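Local coordinates for protein putative alpha-L-fucosidase (Bacteroides thetaiotaomicron VPI-5482, PDB 3GZA) that probably hydrolyses alpha-L-fucosidic bonds as a glycoside hydrolase of family 29, with a TIM-barrel-type domain followed by a beta-sandwich domain, at residues I110-D113 with F114-C118; R152-Q155 with A156-K159; Q251-L254 with L255-D259; F284-P287 with D288-N291. All coordinates share one frame; numbering follows the deposited sequence.

Interaction 1 of 4, residues I110-D113 with F114-C118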
loop_
_atom_site.group_PDB
_atom_site.type_symbol
_atom_site.label_atom_id
_atom_site.label_comp_id
_atom_site.label_asym_id
_atom_site.label_seq_id
_atom_site.Cartn_x
_atom_site.Cartn_y
_atom_site.Cartn_z
ATOM N N ILE A 110 13.510 9.830 -5.816
ATOM C CA ILE A 110 14.461 9.552 -6.857
ATOM C C ILE A 110 14.002 10.164 -8.179
ATOM O O ILE A 110 14.843 10.543 -8.984
ATOM C CB ILE A 110 14.699 8.048 -6.985
ATOM C CG1 ILE A 110 15.337 7.544 -5.691
ATOM C CG2 ILE A 110 15.623 7.698 -8.206
ATOM C CD1 ILE A 110 15.480 6.026 -5.612
ATOM N N VAL A 111 12.688 10.293 -8.388
ATOM C CA VAL A 111 12.191 10.990 -9.579
ATOM C C VAL A 111 12.698 12.437 -9.553
ATOM O O VAL A 111 13.151 12.976 -10.575
ATOM C CB VAL A 111 10.660 10.910 -9.674
ATOM C CG1 VAL A 111 10.167 11.785 -10.845
ATOM C CG2 VAL A 111 10.197 9.448 -9.844
ATOM N N ARG A 112 12.661 13.070 -8.390
ATOM C CA ARG A 112 13.158 14.441 -8.274
ATOM C C ARG A 112 14.662 14.531 -8.528
ATOM O O ARG A 112 15.150 15.374 -9.271
ATOM C CB ARG A 112 12.807 15.043 -6.947
ATOM C CG ARG A 112 13.162 16.523 -6.973
ATOM C CD ARG A 112 12.500 17.377 -5.958
ATOM N NE ARG A 112 11.076 17.182 -5.865
ATOM C CZ ARG A 112 10.171 17.654 -6.747
ATOM N NH1 ARG A 112 10.537 18.362 -7.799
ATOM N NH2 ARG A 112 8.881 17.430 -6.532
ATOM N N ASP A 113 15.410 13.660 -7.860
ATOM C CA ASP A 113 16.856 13.625 -8.068
ATOM C C ASP A 113 17.111 13.505 -9.580
ATOM O O ASP A 113 17.931 14.225 -10.161
ATOM C CB ASP A 113 17.458 12.401 -7.403
ATOM C CG ASP A 113 17.641 12.512 -5.904
ATOM O OD1 ASP A 113 17.066 13.375 -5.231
ATOM O OD2 ASP A 113 18.392 11.647 -5.415
ATOM N N PHE A 114 16.394 12.593 -10.210
ATOM C CA PHE A 114 16.570 12.261 -11.627
ATOM C C PHE A 114 16.262 13.368 -12.582
ATOM O O PHE A 114 17.096 13.696 -13.452
ATOM C CB PHE A 114 15.688 11.056 -11.949
ATOM C CG PHE A 114 15.829 10.560 -13.346
ATOM C CD1 PHE A 114 16.840 9.719 -13.675
ATOM C CD2 PHE A 114 14.927 10.914 -14.331
ATOM C CE1 PHE A 114 17.003 9.272 -14.968
ATOM C CE2 PHE A 114 15.068 10.413 -15.642
ATOM C CZ PHE A 114 16.099 9.611 -15.944
ATOM N N VAL A 115 15.122 14.027 -12.398
ATOM C CA VAL A 115 14.801 15.108 -13.318
ATOM C C VAL A 115 15.764 16.271 -13.116
ATOM O O VAL A 115 16.190 16.932 -14.081
ATOM C CB VAL A 115 13.339 15.583 -13.233
ATOM C CG1 VAL A 115 12.341 14.450 -13.552
ATOM C CG2 VAL A 115 13.038 16.222 -11.881
ATOM N N ASN A 116 16.201 16.499 -11.868
ATOM C CA ASN A 116 17.179 17.524 -11.607
ATOM C C ASN A 116 18.513 17.218 -12.331
ATOM O O ASN A 116 19.125 18.121 -12.913
ATOM C CB ASN A 116 17.419 17.679 -10.084
ATOM C CG ASN A 116 16.229 18.310 -9.349
ATOM O OD1 ASN A 116 15.287 18.826 -9.959
ATOM N ND2 ASN A 116 16.336 18.363 -8.013
ATOM N N SER A 117 18.957 15.950 -12.245
ATOM C CA SER A 117 20.191 15.522 -12.893
ATOM C C SER A 117 20.077 15.684 -14.383
ATOM O O SER A 117 21.007 16.158 -15.021
ATOM C CB SER A 117 20.546 14.073 -12.521
ATOM O OG SER A 117 20.824 13.988 -11.138
ATOM N N CYS A 118 18.953 15.279 -14.982
ATOM C CA CYS A 118 18.771 15.449 -16.433
ATOM C C CYS A 118 19.015 16.890 -16.814
ATOM O O CYS A 118 19.821 17.218 -17.687
ATOM C CB CYS A 118 17.364 15.039 -16.856
ATOM S SG CYS A 118 17.127 13.227 -16.834
HETATM O O HOH W 1 12.903 19.517 -8.857
#
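Arg112 and Asn116 meet one turn apart on helix 110-121, an alpha helix of the TIM-barrel-type domain. It joins the parallel strands 75-79 and 124-129 in a beta-alpha-beta crossover. Four successive i to i+4 backbone bonds hold this part of the helix. Phe114 N gives to Ile110 O at 2.8 Å, and Val115 N gives to Val111 O at 2.9 Å. Asn116 N follows onto Arg112 O and Ser117 N onto Asp113 O.

The apolar contacts lie on the barrel side. CG1 of Val111 and CG1 of Val115 are 4.4 Å apart, a loose touch. The Phe114 ring takes Cys118 SG over one face, 3.7 Å above the plane and offset toward the rim. Val111 and Val115 also pack on strand 124-129, and Phe114 on strand 75-79 and on Trp64 of helix 61-69.

The polar contacts lie on other sides of the helix. Asp113 OD2 forms a salt bridge with Arg104, and Ser117 OG bonds to Asp62. The Arg112 and Asn116 side chains cross, with guanidinium and amide planes 47° apart. The bend of Arg112 at chi3 (-48°) turns its guanidinium so that NH1 faces a water shared with Asn116, while NH2 bonds to Arg172 O. That water lies in the guanidinium plane at its edge, accepts from Arg112 NH1 at 2.8 Å and donates to Asn116 OD1 at 2.7 Å.

Interaction 2 of 4, residues R152-Q155 with A156-K159. With EDO (1,2-ethanediol), chain K.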
loop_
_atom_site.group_PDB
_atom_site.type_symbol
_atom_site.label_atom_id
_atom_site.label_comp_id
_atom_site.label_asym_id
_atom_site.label_seq_id
_atom_site.Cartn_x
_atom_site.Cartn_y
_atom_site.Cartn_z
ATOM N N ARG A 152 -15.772 -4.286 -10.028
ATOM C CA ARG A 152 -16.157 -3.019 -10.724
ATOM C C ARG A 152 -15.731 -1.813 -9.940
ATOM O O ARG A 152 -15.101 -0.887 -10.492
ATOM C CB ARG A 152 -17.652 -2.927 -10.981
ATOM C CG ARG A 152 -18.116 -3.886 -12.023
ATOM C CD ARG A 152 -19.560 -3.538 -12.474
ATOM N NE ARG A 152 -20.499 -3.506 -11.353
ATOM C CZ ARG A 152 -21.129 -4.568 -10.865
ATOM N NH1 ARG A 152 -20.945 -5.780 -11.365
ATOM N NH2 ARG A 152 -21.939 -4.419 -9.835
ATOM N N ASN A 153 -16.024 -1.820 -8.646
ATOM C CA ASN A 153 -15.629 -0.721 -7.793
ATOM C C ASN A 153 -14.134 -0.597 -7.642
ATOM O O ASN A 153 -13.586 0.512 -7.619
ATOM C CB ASN A 153 -16.317 -0.831 -6.422
ATOM C CG ASN A 153 -17.817 -0.665 -6.516
ATOM O OD1 ASN A 153 -18.313 0.074 -7.364
ATOM N ND2 ASN A 153 -18.540 -1.328 -5.647
ATOM N N ARG A 154 -13.446 -1.733 -7.522
ATOM C CA ARG A 154 -12.007 -1.690 -7.369
ATOM C C ARG A 154 -11.346 -1.209 -8.655
ATOM O O ARG A 154 -10.376 -0.430 -8.622
ATOM C CB ARG A 154 -11.486 -3.053 -6.895
ATOM C CG ARG A 154 -10.041 -2.983 -6.578
ATOM C CD ARG A 154 -9.556 -4.271 -5.870
ATOM N NE ARG A 154 -8.148 -4.251 -5.507
ATOM C CZ ARG A 154 -7.656 -3.665 -4.420
ATOM N NH1 ARG A 154 -8.440 -3.033 -3.562
ATOM N NH2 ARG A 154 -6.359 -3.732 -4.204
ATOM N N GLN A 155 -11.871 -1.602 -9.805
ATOM C CA GLN A 155 -11.293 -1.122 -11.041
ATOM C C GLN A 155 -11.465 0.411 -11.142
ATOM O O GLN A 155 -10.527 1.101 -11.576
ATOM C CB GLN A 155 -11.960 -1.790 -12.217
ATOM C CG GLN A 155 -11.263 -1.533 -13.527
ATOM C CD GLN A 155 -9.981 -2.286 -13.639
ATOM O OE1 GLN A 155 -9.940 -3.480 -13.242
ATOM N NE2 GLN A 155 -8.954 -1.664 -14.270
ATOM N N ALA A 156 -12.633 0.921 -10.729
ATOM C CA ALA A 156 -12.921 2.381 -10.798
ATOM C C ALA A 156 -11.918 3.107 -9.890
ATOM O O ALA A 156 -11.375 4.169 -10.221
ATOM C CB ALA A 156 -14.340 2.664 -10.403
ATOM N N TRP A 157 -11.705 2.556 -8.704
ATOM C CA TRP A 157 -10.748 3.113 -7.740
ATOM C C TRP A 157 -9.328 3.094 -8.271
ATOM O O TRP A 157 -8.608 4.089 -8.167
ATOM C CB TRP A 157 -10.866 2.357 -6.402
ATOM C CG TRP A 157 -9.725 2.660 -5.477
ATOM C CD1 TRP A 157 -9.607 3.731 -4.637
ATOM C CD2 TRP A 157 -8.545 1.888 -5.301
ATOM N NE1 TRP A 157 -8.402 3.697 -3.994
ATOM C CE2 TRP A 157 -7.755 2.561 -4.362
ATOM C CE3 TRP A 157 -8.084 0.684 -5.838
ATOM C CZ2 TRP A 157 -6.521 2.062 -3.944
ATOM C CZ3 TRP A 157 -6.858 0.209 -5.407
ATOM C CH2 TRP A 157 -6.130 0.906 -4.455
ATOM N N TYR A 158 -8.912 1.966 -8.850
ATOM C CA TYR A 158 -7.596 1.830 -9.379
ATOM C C TYR A 158 -7.363 2.836 -10.519
ATOM O O TYR A 158 -6.297 3.455 -10.608
ATOM C CB TYR A 158 -7.293 0.390 -9.815
ATOM C CG TYR A 158 -5.898 0.245 -10.356
ATOM C CD1 TYR A 158 -4.794 0.364 -9.510
ATOM C CD2 TYR A 158 -5.651 -0.037 -11.711
ATOM C CE1 TYR A 158 -3.481 0.220 -10.000
ATOM C CE2 TYR A 158 -4.384 -0.180 -12.203
ATOM C CZ TYR A 158 -3.267 -0.048 -11.349
ATOM O OH TYR A 158 -1.976 -0.193 -11.858
ATOM N N LYS A 159 -8.343 2.989 -11.390
ATOM C CA LYS A 159 -8.217 3.982 -12.438
ATOM C C LYS A 159 -7.964 5.393 -11.844
ATOM O O LYS A 159 -7.119 6.131 -12.341
ATOM C CB LYS A 159 -9.470 3.976 -13.321
ATOM C CG LYS A 159 -9.514 2.741 -14.255
ATOM C CD LYS A 159 -10.858 2.363 -14.845
ATOM C CE LYS A 159 -11.475 3.419 -15.664
ATOM N NZ LYS A 159 -12.760 2.853 -16.252
HETATM C C1 EDO K . -8.225 6.763 -5.864
HETATM O O1 EDO K . -8.888 8.074 -5.672
HETATM C C2 EDO K . -6.907 6.904 -5.044
HETATM O O2 EDO K . -7.074 6.565 -3.696
#
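One face of the Arg154 guanidinium carries the rim of the Trp157 indole, with CZ3 3.9 Å above the guanidinium plane. The two side chains run side by side in the same direction, and their planes are 30° apart. At the edge of the indole, in its plane, sits Arg154 O, 3.8 Å from Trp157 CE3. The Tyr158 ring has Gln155 NE2 at its edge. Trp157 NE1 gives a weak hydrogen bond to O2 of an ethanediol, probably from the crystallisation liquor.

Arg154 reaches the indole because its chain is extended from CG to NE and leaves the backbone with CG anti to N (chi1 -173°). Its NH2 bonds to Leu137 O of its own chain and to Leu136 O of the second subunit. With an alanine in place of Trp157 the CZ3 contact is gone, and the Arg154 guanidinium would probably be freer to turn away from the second subunit.

Gln155 and Lys159 cross on another side of the helix, where Gln155 CG and Lys159 CD are 4.1 Å apart. The Gln155 amide bonds to Ala144 N, Phe142 O and Asp191 O, and Lys159 NZ to Ala190 O.

All of this lies on the long helix 148-171, which follows strand 143-144 and precedes barrel strand 178-181. Trp157 also packs on Pro47 of the second subunit, so this part of the helix contributes to the dimer interface.

Interaction 3 of 4, residues Q251-L254 with L255-D259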
loop_
_atom_site.group_PDB
_atom_site.type_symbol
_atom_site.label_atom_id
_atom_site.label_comp_id
_atom_site.label_asym_id
_atom_site.label_seq_id
_atom_site.Cartn_x
_atom_site.Cartn_y
_atom_site.Cartn_z
ATOM N N GLN A 251 0.513 -6.659 -38.339
ATOM C CA GLN A 251 0.841 -5.554 -37.454
ATOM C C GLN A 251 2.307 -5.389 -37.100
ATOM O O GLN A 251 2.769 -4.251 -36.976
ATOM C CB GLN A 251 0.017 -5.612 -36.172
ATOM C CG GLN A 251 -1.456 -5.615 -36.445
ATOM C CD GLN A 251 -2.257 -5.381 -35.197
ATOM O OE1 GLN A 251 -1.701 -5.105 -34.126
ATOM N NE2 GLN A 251 -3.554 -5.485 -35.319
ATOM N N LEU A 252 3.044 -6.478 -36.883
ATOM C CA LEU A 252 4.461 -6.328 -36.592
ATOM C C LEU A 252 5.143 -5.721 -37.775
ATOM O O LEU A 252 6.005 -4.896 -37.574
ATOM C CB LEU A 252 5.191 -7.636 -36.236
ATOM C CG LEU A 252 5.157 -8.037 -34.779
ATOM C CD1 LEU A 252 5.843 -9.390 -34.641
ATOM C CD2 LEU A 252 5.768 -7.007 -33.856
ATOM N N GLU A 253 4.776 -6.113 -38.992
ATOM C CA GLU A 253 5.410 -5.498 -40.166
ATOM C C GLU A 253 5.107 -4.019 -40.213
ATOM O O GLU A 253 5.949 -3.247 -40.585
ATOM C CB GLU A 253 4.958 -6.148 -41.458
ATOM C CG GLU A 253 5.513 -7.547 -41.639
ATOM C CD GLU A 253 7.003 -7.571 -41.806
ATOM O OE1 GLU A 253 7.548 -6.706 -42.513
ATOM O OE2 GLU A 253 7.637 -8.478 -41.228
ATOM N N LEU A 254 3.881 -3.644 -39.869
ATOM C CA LEU A 254 3.487 -2.241 -39.829
ATOM C C LEU A 254 4.283 -1.476 -38.777
ATOM O O LEU A 254 4.706 -0.354 -39.036
ATOM C CB LEU A 254 1.953 -2.137 -39.647
ATOM C CG LEU A 254 1.378 -0.741 -39.446
ATOM C CD1 LEU A 254 1.710 0.138 -40.673
ATOM C CD2 LEU A 254 -0.147 -0.808 -39.156
ATOM N N LEU A 255 4.531 -2.045 -37.581
ATOM C CA LEU A 255 5.388 -1.349 -36.576
ATOM C C LEU A 255 6.812 -1.160 -37.052
ATOM O O LEU A 255 7.401 -0.105 -36.883
ATOM C CB LEU A 255 5.372 -2.109 -35.257
ATOM C CG LEU A 255 4.027 -2.179 -34.538
ATOM C CD1 LEU A 255 4.133 -3.185 -33.403
ATOM C CD2 LEU A 255 3.568 -0.773 -34.018
ATOM N N LYS A 256 7.354 -2.190 -37.708
ATOM C CA LYS A 256 8.715 -2.183 -38.186
ATOM C C LYS A 256 9.018 -1.264 -39.349
ATOM O O LYS A 256 10.176 -0.830 -39.514
ATOM C CB LYS A 256 9.094 -3.633 -38.565
ATOM C CG LYS A 256 9.267 -4.529 -37.331
ATOM C CD LYS A 256 9.446 -6.003 -37.678
ATOM C CE LYS A 256 9.645 -6.832 -36.387
ATOM N NZ LYS A 256 9.522 -8.261 -36.677
ATOM N N HIS A 257 8.007 -1.023 -40.179
ATOM C CA HIS A 257 8.154 -0.242 -41.402
ATOM C C HIS A 257 7.343 1.055 -41.453
ATOM O O HIS A 257 7.665 1.932 -42.237
ATOM C CB HIS A 257 7.718 -1.095 -42.633
ATOM C CG HIS A 257 8.657 -2.227 -42.971
ATOM N ND1 HIS A 257 9.808 -2.042 -43.699
ATOM C CD2 HIS A 257 8.606 -3.553 -42.676
ATOM C CE1 HIS A 257 10.426 -3.204 -43.842
ATOM N NE2 HIS A 257 9.711 -4.144 -43.244
ATOM N N GLY A 258 6.237 1.130 -40.720
ATOM C CA GLY A 258 5.293 2.233 -40.879
ATOM C C GLY A 258 4.519 2.092 -42.191
ATOM O O GLY A 258 4.579 1.061 -42.887
ATOM N N ASP A 259 3.771 3.136 -42.557
ATOM C CA ASP A 259 2.941 3.122 -43.721
ATOM C C ASP A 259 3.118 4.461 -44.400
ATOM O O ASP A 259 2.640 5.492 -43.933
ATOM C CB ASP A 259 1.483 2.890 -43.300
ATOM C CG ASP A 259 0.504 2.908 -44.443
ATOM O OD1 ASP A 259 0.865 3.105 -45.629
ATOM O OD2 ASP A 259 -0.702 2.728 -44.111
HETATM O O HOH W 2 7.527 -8.856 -38.612
#
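Glu253 and His257 lie side by side one turn apart on the short helix 251-257, which ends at His257, in the TIM-barrel-type domain. Glu253 OE1 comes to 3.3 Å from His257 CD2 near the ring plane, with carboxylate and ring planes 34° apart. Glu253 O sits at the same ring's edge, in plane. The carboxylate folds over because the Glu253 chain bends at chi2 (-66°). A water accepts from Lys256 NZ and donates to Glu253 OE2 at 2.6 Å, bridging two groups of opposite charge. On another side, Leu252 CD2 touches Leu255 CD1 at 4.2 Å.

Backbone bonds place these groups. Leu255 N gives to Gln251 O and Lys256 N to Leu252 O, while the bond from His257 N to Glu253 O is weak. Further out, His257 ND1 bonds to Pro230 O, and Leu254 and Leu255 pack on Phe235 of strand 234-235. A leucine in place of His257 would probably leave Pro230 O without this mate and the Glu253 carboxylate beside an apolar group.

Gly258 leaves the helix with positive phi (73°), a value that favours glycine. Its N still gives to Leu254 O at 2.7 Å, and beyond it Asp259 CB rests 3.8 Å from Leu254 CD1.

Interaction 4 of 4, residues F284-P287 with D288-N291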
loop_
_atom_site.group_PDB
_atom_site.type_symbol
_atom_site.label_atom_id
_atom_site.label_comp_id
_atom_site.label_asym_id
_atom_site.label_seq_id
_atom_site.Cartn_x
_atom_site.Cartn_y
_atom_site.Cartn_z
ATOM N N PHE A 284 16.746 -4.771 -16.269
ATOM C CA PHE A 284 17.140 -4.499 -14.863
ATOM C C PHE A 284 18.513 -5.034 -14.485
ATOM O O PHE A 284 19.022 -6.005 -15.072
ATOM C CB PHE A 284 16.125 -5.174 -13.899
ATOM C CG PHE A 284 14.760 -4.537 -13.857
ATOM C CD1 PHE A 284 14.549 -3.454 -13.038
ATOM C CD2 PHE A 284 13.696 -5.038 -14.598
ATOM C CE1 PHE A 284 13.275 -2.892 -12.928
ATOM C CE2 PHE A 284 12.468 -4.468 -14.523
ATOM C CZ PHE A 284 12.258 -3.353 -13.708
ATOM N N TRP A 285 19.102 -4.392 -13.490
ATOM C CA TRP A 285 20.337 -4.888 -12.901
ATOM C C TRP A 285 20.044 -6.192 -12.188
ATOM O O TRP A 285 19.118 -6.291 -11.397
ATOM C CB TRP A 285 20.930 -3.882 -11.923
ATOM C CG TRP A 285 22.305 -4.291 -11.519
ATOM C CD1 TRP A 285 23.486 -3.909 -12.115
ATOM C CD2 TRP A 285 22.674 -5.236 -10.489
ATOM N NE1 TRP A 285 24.539 -4.541 -11.513
ATOM C CE2 TRP A 285 24.071 -5.344 -10.508
ATOM C CE3 TRP A 285 21.953 -5.984 -9.540
ATOM C CZ2 TRP A 285 24.761 -6.187 -9.650
ATOM C CZ3 TRP A 285 22.662 -6.839 -8.697
ATOM C CH2 TRP A 285 24.052 -6.895 -8.751
ATOM N N GLU A 286 20.901 -7.169 -12.426
ATOM C CA GLU A 286 20.851 -8.499 -11.851
ATOM C C GLU A 286 22.297 -8.901 -11.578
ATOM O O GLU A 286 23.222 -8.394 -12.212
ATOM C CB GLU A 286 20.194 -9.499 -12.807
ATOM C CG GLU A 286 18.805 -9.168 -13.146
ATOM C CD GLU A 286 18.355 -9.898 -14.338
ATOM O OE1 GLU A 286 18.078 -11.089 -14.227
ATOM O OE2 GLU A 286 18.242 -9.261 -15.405
ATOM N N PRO A 287 22.519 -9.807 -10.634
ATOM C CA PRO A 287 23.905 -10.206 -10.384
ATOM C C PRO A 287 24.568 -10.919 -11.553
ATOM O O PRO A 287 23.887 -11.623 -12.328
ATOM C CB PRO A 287 23.788 -11.192 -9.209
ATOM C CG PRO A 287 22.418 -10.867 -8.584
ATOM C CD PRO A 287 21.549 -10.375 -9.684
ATOM N N ASP A 288 25.889 -10.752 -11.640
ATOM C CA ASP A 288 26.729 -11.445 -12.615
ATOM C C ASP A 288 26.411 -11.171 -14.096
ATOM O O ASP A 288 26.715 -12.006 -14.958
ATOM C CB ASP A 288 26.701 -12.943 -12.352
ATOM C CG ASP A 288 27.068 -13.288 -10.888
ATOM O OD1 ASP A 288 28.158 -12.884 -10.429
ATOM O OD2 ASP A 288 26.239 -13.920 -10.203
ATOM N N ASP A 289 25.945 -9.978 -14.394
ATOM C CA ASP A 289 25.685 -9.577 -15.767
ATOM C C ASP A 289 26.723 -8.546 -16.268
ATOM O O ASP A 289 26.546 -8.003 -17.356
ATOM C CB ASP A 289 24.272 -8.986 -15.938
ATOM C CG ASP A 289 23.221 -10.038 -16.237
ATOM O OD1 ASP A 289 23.569 -11.109 -16.794
ATOM O OD2 ASP A 289 22.037 -9.772 -15.891
ATOM N N GLU A 290 27.816 -8.329 -15.531
ATOM C CA GLU A 290 28.798 -7.329 -15.933
ATOM C C GLU A 290 29.332 -7.532 -17.335
ATOM O O GLU A 290 29.632 -6.560 -18.049
ATOM C CB GLU A 290 29.970 -7.275 -14.942
ATOM C CG GLU A 290 29.589 -6.712 -13.592
ATOM C CD GLU A 290 28.764 -7.635 -12.706
ATOM O OE1 GLU A 290 28.804 -8.891 -12.971
ATOM O OE2 GLU A 290 28.118 -7.077 -11.750
ATOM N N ASN A 291 29.492 -8.775 -17.722
ATOM C CA ASN A 291 30.099 -9.067 -18.989
ATOM C C ASN A 291 29.084 -9.282 -20.114
ATOM O O ASN A 291 29.504 -9.683 -21.181
ATOM C CB ASN A 291 31.067 -10.214 -18.827
ATOM C CG ASN A 291 32.346 -9.768 -18.039
ATOM O OD1 ASN A 291 32.890 -8.681 -18.291
ATOM N ND2 ASN A 291 32.768 -10.562 -17.079
HETATM O O HOH W 3 21.623 -7.079 -15.370
HETATM O O HOH W 4 27.302 -4.576 -12.349
HETATM O O HOH W 5 25.631 -7.505 -12.868
HETATM O O HOH W 6 23.575 -13.175 -14.799
#
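Glu286 sets out with CG anti to its carbonyl carbon (chi1 -61°) and is extended beyond it, which carries its carboxylate alongside that of Asp289. The two side chains cross, with carboxylate planes 87° apart. Asp289 OD2 lies 3.6 Å from Glu286 CB and 3.9 Å from Glu286 OE2. The pairing of like charges is probably eased by Arg280, whose NH2 forms salt bridges with Glu286 OE1 and Asp289 OD2; Asp289 OD1 bonds to Asn292 ND2.

The backbone makes a type II beta turn from Glu286 to Asp289. Water joins its ends: one molecule donates to Glu286 O at 2.7 Å and accepts from Asp289 N at 2.9 Å. The same water lies over one face of the Trp285 indole, 3.0 Å above the plane and displaced toward the rim. A second water, in plane at the indole edge, accepts from Trp285 NE1 and donates to Glu290 OE2 at 2.7 Å.

Phe284 meets His27, His31 and His82 edge-to-face, and Glu286 OE1 bonds to Tyr38 N. His31 also binds the sodium ion, which lies about 5 Å from the Glu286 side chain. The turn belongs to the loop between strand 264-273 of the barrel sheet and helix 296-304.

Overall arrangement
All four interactions are local contacts within the TIM-barrel-type domain, met in series along the chain, and none touches another. Interactions 1 and 4 have the closest centres, 24 Å apart, with nearest atoms about 12 Å apart. Interactions 1 and 3 lie on opposite sides of the chain's centre, their own centres 34 Å apart. Interaction 2 is the most peripheral, 31 Å from the chain's centre, and alone reaches the second subunit. Interaction 4 lies by the sodium site of His31, Asp34 and Ile36. Bound HEPES buffer lies about 8 Å from the side chain of Leu252 in interaction 3, and about 14 Å from those of Tyr158 in interaction 2 and Glu286 in interaction 4.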